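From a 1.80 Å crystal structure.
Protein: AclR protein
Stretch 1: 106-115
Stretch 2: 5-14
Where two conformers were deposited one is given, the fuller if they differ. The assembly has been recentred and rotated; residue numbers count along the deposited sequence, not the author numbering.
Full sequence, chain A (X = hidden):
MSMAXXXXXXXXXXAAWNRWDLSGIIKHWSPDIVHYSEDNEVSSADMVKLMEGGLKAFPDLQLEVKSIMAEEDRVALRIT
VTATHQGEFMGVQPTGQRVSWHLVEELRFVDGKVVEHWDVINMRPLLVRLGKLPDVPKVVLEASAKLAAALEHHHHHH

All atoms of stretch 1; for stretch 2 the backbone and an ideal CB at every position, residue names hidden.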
# COMPACT_ATOMS: atom_id res chain seq x y z
N GLU A 106 1.19 4.03 -10.24
CA GLU A 106 1.67 5.35 -10.60
C GLU A 106 2.24 5.26 -12.00
O GLU A 106 3.00 4.34 -12.30
CB GLU A 106 2.71 5.84 -9.59
CG GLU A 106 3.19 7.27 -9.82
CD GLU A 106 4.23 7.72 -8.81
OE1 GLU A 106 4.44 7.03 -7.78
OE2 GLU A 106 4.83 8.79 -9.04
N LEU A 107 1.88 6.22 -12.85
CA LEU A 107 2.27 6.22 -14.25
C LEU A 107 2.85 7.57 -14.64
O LEU A 107 2.33 8.60 -14.22
CB LEU A 107 1.05 5.93 -15.14
CG LEU A 107 0.32 4.59 -14.98
CD1 LEU A 107 -0.80 4.52 -16.00
CD2 LEU A 107 1.26 3.41 -15.14
N ARG A 108 3.92 7.55 -15.43
CA ARG A 108 4.49 8.78 -15.99
C ARG A 108 4.35 8.72 -17.51
O ARG A 108 4.66 7.69 -18.12
CB ARG A 108 5.96 8.96 -15.59
CG ARG A 108 6.52 10.32 -16.02
CD ARG A 108 7.88 10.58 -15.46
NE ARG A 108 8.92 9.85 -16.18
CZ ARG A 108 9.48 10.24 -17.32
NH1 ARG A 108 9.10 11.35 -17.94
NH2 ARG A 108 10.43 9.49 -17.86
N PHE A 109 3.90 9.82 -18.10
CA PHE A 109 3.60 9.91 -19.53
C PHE A 109 4.61 10.76 -20.27
O PHE A 109 5.07 11.77 -19.76
CB PHE A 109 2.22 10.54 -19.75
CG PHE A 109 1.07 9.64 -19.42
CD1 PHE A 109 0.70 9.44 -18.09
CD2 PHE A 109 0.38 8.98 -20.42
CE1 PHE A 109 -0.35 8.60 -17.77
CE2 PHE A 109 -0.68 8.14 -20.12
CZ PHE A 109 -1.04 7.95 -18.78
N VAL A 110 4.91 10.35 -21.51
CA VAL A 110 5.59 11.20 -22.49
C VAL A 110 4.86 11.03 -23.81
O VAL A 110 4.64 9.90 -24.26
CB VAL A 110 7.08 10.82 -22.68
CG1 VAL A 110 7.70 11.70 -23.77
CG2 VAL A 110 7.86 10.95 -21.38
N ASP A 111 4.46 12.14 -24.42
CA ASP A 111 3.74 12.14 -25.70
C ASP A 111 2.52 11.21 -25.70
O ASP A 111 2.26 10.52 -26.69
CB ASP A 111 4.68 11.77 -26.84
CG ASP A 111 5.78 12.78 -27.04
OD1 ASP A 111 5.55 13.97 -26.74
OD2 ASP A 111 6.88 12.38 -27.48
N GLY A 112 1.79 11.19 -24.59
CA GLY A 112 0.57 10.40 -24.47
C GLY A 112 0.77 8.91 -24.19
O GLY A 112 -0.21 8.17 -24.09
N LYS A 113 2.02 8.47 -24.04
CA LYS A 113 2.30 7.07 -23.78
C LYS A 113 2.96 6.93 -22.41
O LYS A 113 3.65 7.84 -21.94
CB LYS A 113 3.19 6.49 -24.88
CG LYS A 113 2.53 6.46 -26.27
CD LYS A 113 1.60 5.25 -26.46
CE LYS A 113 0.76 5.33 -27.75
NZ LYS A 113 -0.50 6.18 -27.57
N VAL A 114 2.73 5.79 -21.77
CA VAL A 114 3.31 5.52 -20.45
C VAL A 114 4.77 5.09 -20.63
O VAL A 114 5.05 4.10 -21.31
CB VAL A 114 2.53 4.41 -19.72
CG1 VAL A 114 3.14 4.12 -18.36
CG2 VAL A 114 1.06 4.81 -19.59
N VAL A 115 5.69 5.83 -20.01
CA VAL A 115 7.13 5.51 -20.06
C VAL A 115 7.68 4.90 -18.76
O VAL A 115 8.76 4.26 -18.76
CB VAL A 115 7.97 6.74 -20.45
CG1 VAL A 115 7.63 7.18 -21.86
CG2 VAL A 115 7.79 7.88 -19.45
N UNK A 5 -6.35 15.15 -19.15
CA UNK A 5 -6.26 14.20 -20.26
C UNK A 5 -5.53 12.93 -19.86
O UNK A 5 -5.93 11.83 -20.25
CB UNK A 5 -5.55 14.85 -21.45
N UNK A 6 -4.46 13.08 -19.08
CA UNK A 6 -3.71 11.91 -18.63
C UNK A 6 -4.54 11.06 -17.65
O UNK A 6 -4.49 9.83 -17.72
CB UNK A 6 -2.40 12.35 -17.97
N UNK A 7 -5.30 11.70 -16.77
CA UNK A 7 -6.27 10.97 -15.93
C UNK A 7 -7.25 10.18 -16.79
O UNK A 7 -7.49 8.99 -16.56
CB UNK A 7 -7.04 11.94 -15.03
N UNK A 8 -7.81 10.83 -17.81
CA UNK A 8 -8.75 10.16 -18.71
C UNK A 8 -8.12 8.95 -19.38
O UNK A 8 -8.75 7.89 -19.49
CB UNK A 8 -9.25 11.14 -19.77
N UNK A 9 -6.87 9.08 -19.84
CA UNK A 9 -6.19 7.94 -20.47
C UNK A 9 -6.00 6.80 -19.47
O UNK A 9 -6.23 5.63 -19.79
CB UNK A 9 -4.84 8.37 -21.04
N UNK A 10 -5.62 7.13 -18.24
CA UNK A 10 -5.48 6.10 -17.19
C UNK A 10 -6.81 5.39 -16.92
O UNK A 10 -6.85 4.18 -16.71
CB UNK A 10 -4.96 6.73 -15.90
N UNK A 11 -7.90 6.13 -16.94
CA UNK A 11 -9.21 5.52 -16.72
C UNK A 11 -9.63 4.66 -17.90
O UNK A 11 -10.41 3.72 -17.74
CB UNK A 11 -10.26 6.60 -16.46
N UNK A 12 -9.09 4.93 -19.09
CA UNK A 12 -9.30 4.04 -20.23
C UNK A 12 -8.57 2.72 -20.06
O UNK A 12 -9.07 1.67 -20.47
CB UNK A 12 -8.84 4.72 -21.52
N UNK A 13 -7.39 2.78 -19.46
CA UNK A 13 -6.65 1.58 -19.10
C UNK A 13 -7.40 0.77 -18.04
O UNK A 13 -7.51 -0.45 -18.16
CB UNK A 13 -5.25 1.95 -18.60
N UNK A 14 -7.97 1.44 -17.04
CA UNK A 14 -8.86 0.77 -16.07
C UNK A 14 -10.05 0.12 -16.79
O UNK A 14 -10.39 -1.05 -16.53
CB UNK A 14 -9.36 1.77 -15.02

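Stretch 2 is helical throughout, with phi/psi mostly near -65/-40 (psi relaxes to -24° at position 11), and its axis passes 10.4 Å from that of strand 106-110 at 120° between their N-to-C directions. The surface it meets is a beta hairpin whose type I' turn runs from Val-110 to Lys-113. Leu-107 and Phe-109 point toward the helix, while Arg-108 and Val-110 point away, so an apolar surface is on offer.

Position 5 has an ideal CB with nothing of stretch 1 within 5.5 Å; the hairpin sets no preference, and the residue is Glu-5.

At position 6 CA-to-CB points toward the strand, and the ideal CB lies 4.3 Å from Phe-109 CD1. An aliphatic chain, or a long polar one with an aliphatic stem, could cover the ring. The residue is Arg-6: its CG sits over one ring face and its CD is 3.7 Å from Phe-109 CB. The stem thus supplies the packing, while NH2 is hydrogen-bonded elsewhere in the structure.

Position 7 points away and position 8 is out of reach, so stretch 1 constrains neither. They are Lys-7 and Ala-8.

Position 9 points toward the hairpin again, its ideal CB 4.3 Å from Phe-109 CE2 and near the turn at Gly-112. Leucine, isoleucine or methionine would suit. Leu-9 (chi1 m, chi2 t) keeps its CB 4.3 Å from Phe-109 CE2, oblique to the ring, and brings CD1 to 4.1 Å from Gly-112 O, a van der Waals approach to the turn.

Position 10 points sideways, its ideal CB 4.7 Å from Leu-107 CD1 and 5.0 Å from Phe-109 CZ. So short a gap favours a small or medium apolar side chain, such as alanine, cysteine or valine. Cys-10, with chi1 at -69°, directs its sulfur against both: SG is 3.6 Å from Leu-107 CD1 and 3.6 Å from Phe-109 CZ. SG also lies 4.7 Å from the ring centroid and 82° off the normal, a sulfur-aromatic contact at the ring edge.

Positions 11 and 12 are out of reach, leaving the choice open as far as stretch 1 is concerned; they are Leu-11 and Glu-12.

At position 13 CA-to-CB points toward stretch 1, yet nothing lies within 5.5 Å of the ideal CB. A longer apolar chain suits this space: methionine reaches furthest, and leucine would fill it in part. Met-13 extends through chi1 m and chi2 t, placing SD 4.0 Å from Leu-107 CD1 and 4.2 Å from Val-114 CG2, so one sulfur touches both hairpin strands.

Position 14 is out of reach, so stretch 1 sets no preference; it is Val-14.

Stretch 2 (5-14) ERKALCLEMV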
# COMPACT_ATOMS: atom_id res chain seq x y z
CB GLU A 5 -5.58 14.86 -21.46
CG GLU A 5 -6.49 15.89 -22.11
CD GLU A 5 -5.77 16.96 -22.89
OE1 GLU A 5 -4.51 16.98 -22.93
OE2 GLU A 5 -6.49 17.80 -23.47
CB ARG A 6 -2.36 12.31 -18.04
CG ARG A 6 -1.41 12.85 -19.11
CD ARG A 6 -0.04 13.18 -18.56
NE ARG A 6 -0.01 14.45 -17.84
CZ ARG A 6 0.10 15.65 -18.41
NH1 ARG A 6 0.18 15.79 -19.72
NH2 ARG A 6 0.13 16.74 -17.65
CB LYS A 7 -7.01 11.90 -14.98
CG LYS A 7 -6.10 12.40 -13.86
CD LYS A 7 -6.87 13.11 -12.75
CE LYS A 7 -7.40 14.47 -13.15
NZ LYS A 7 -7.85 15.25 -11.94
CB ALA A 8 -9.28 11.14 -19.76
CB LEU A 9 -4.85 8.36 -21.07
CG LEU A 9 -4.98 9.22 -22.33
CD1 LEU A 9 -3.66 9.90 -22.65
CD2 LEU A 9 -5.48 8.38 -23.51
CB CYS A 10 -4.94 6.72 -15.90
SG CYS A 10 -3.22 7.22 -16.07
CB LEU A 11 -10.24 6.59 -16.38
CG LEU A 11 -9.98 7.30 -15.04
CD1 LEU A 11 -11.00 8.38 -14.82
CD2 LEU A 11 -10.02 6.31 -13.87
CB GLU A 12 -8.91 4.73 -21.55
CG GLU A 12 -9.89 5.82 -21.96
CD GLU A 12 -11.32 5.36 -21.93
OE1 GLU A 12 -11.72 4.59 -22.84
OE2 GLU A 12 -12.05 5.74 -20.98
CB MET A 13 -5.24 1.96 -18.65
CG MET A 13 -4.43 2.60 -19.76
SD MET A 13 -2.84 3.21 -19.18
CE MET A 13 -1.85 1.75 -19.32
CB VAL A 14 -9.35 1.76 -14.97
CG1 VAL A 14 -10.39 1.12 -14.08
CG2 VAL A 14 -8.18 2.27 -14.12
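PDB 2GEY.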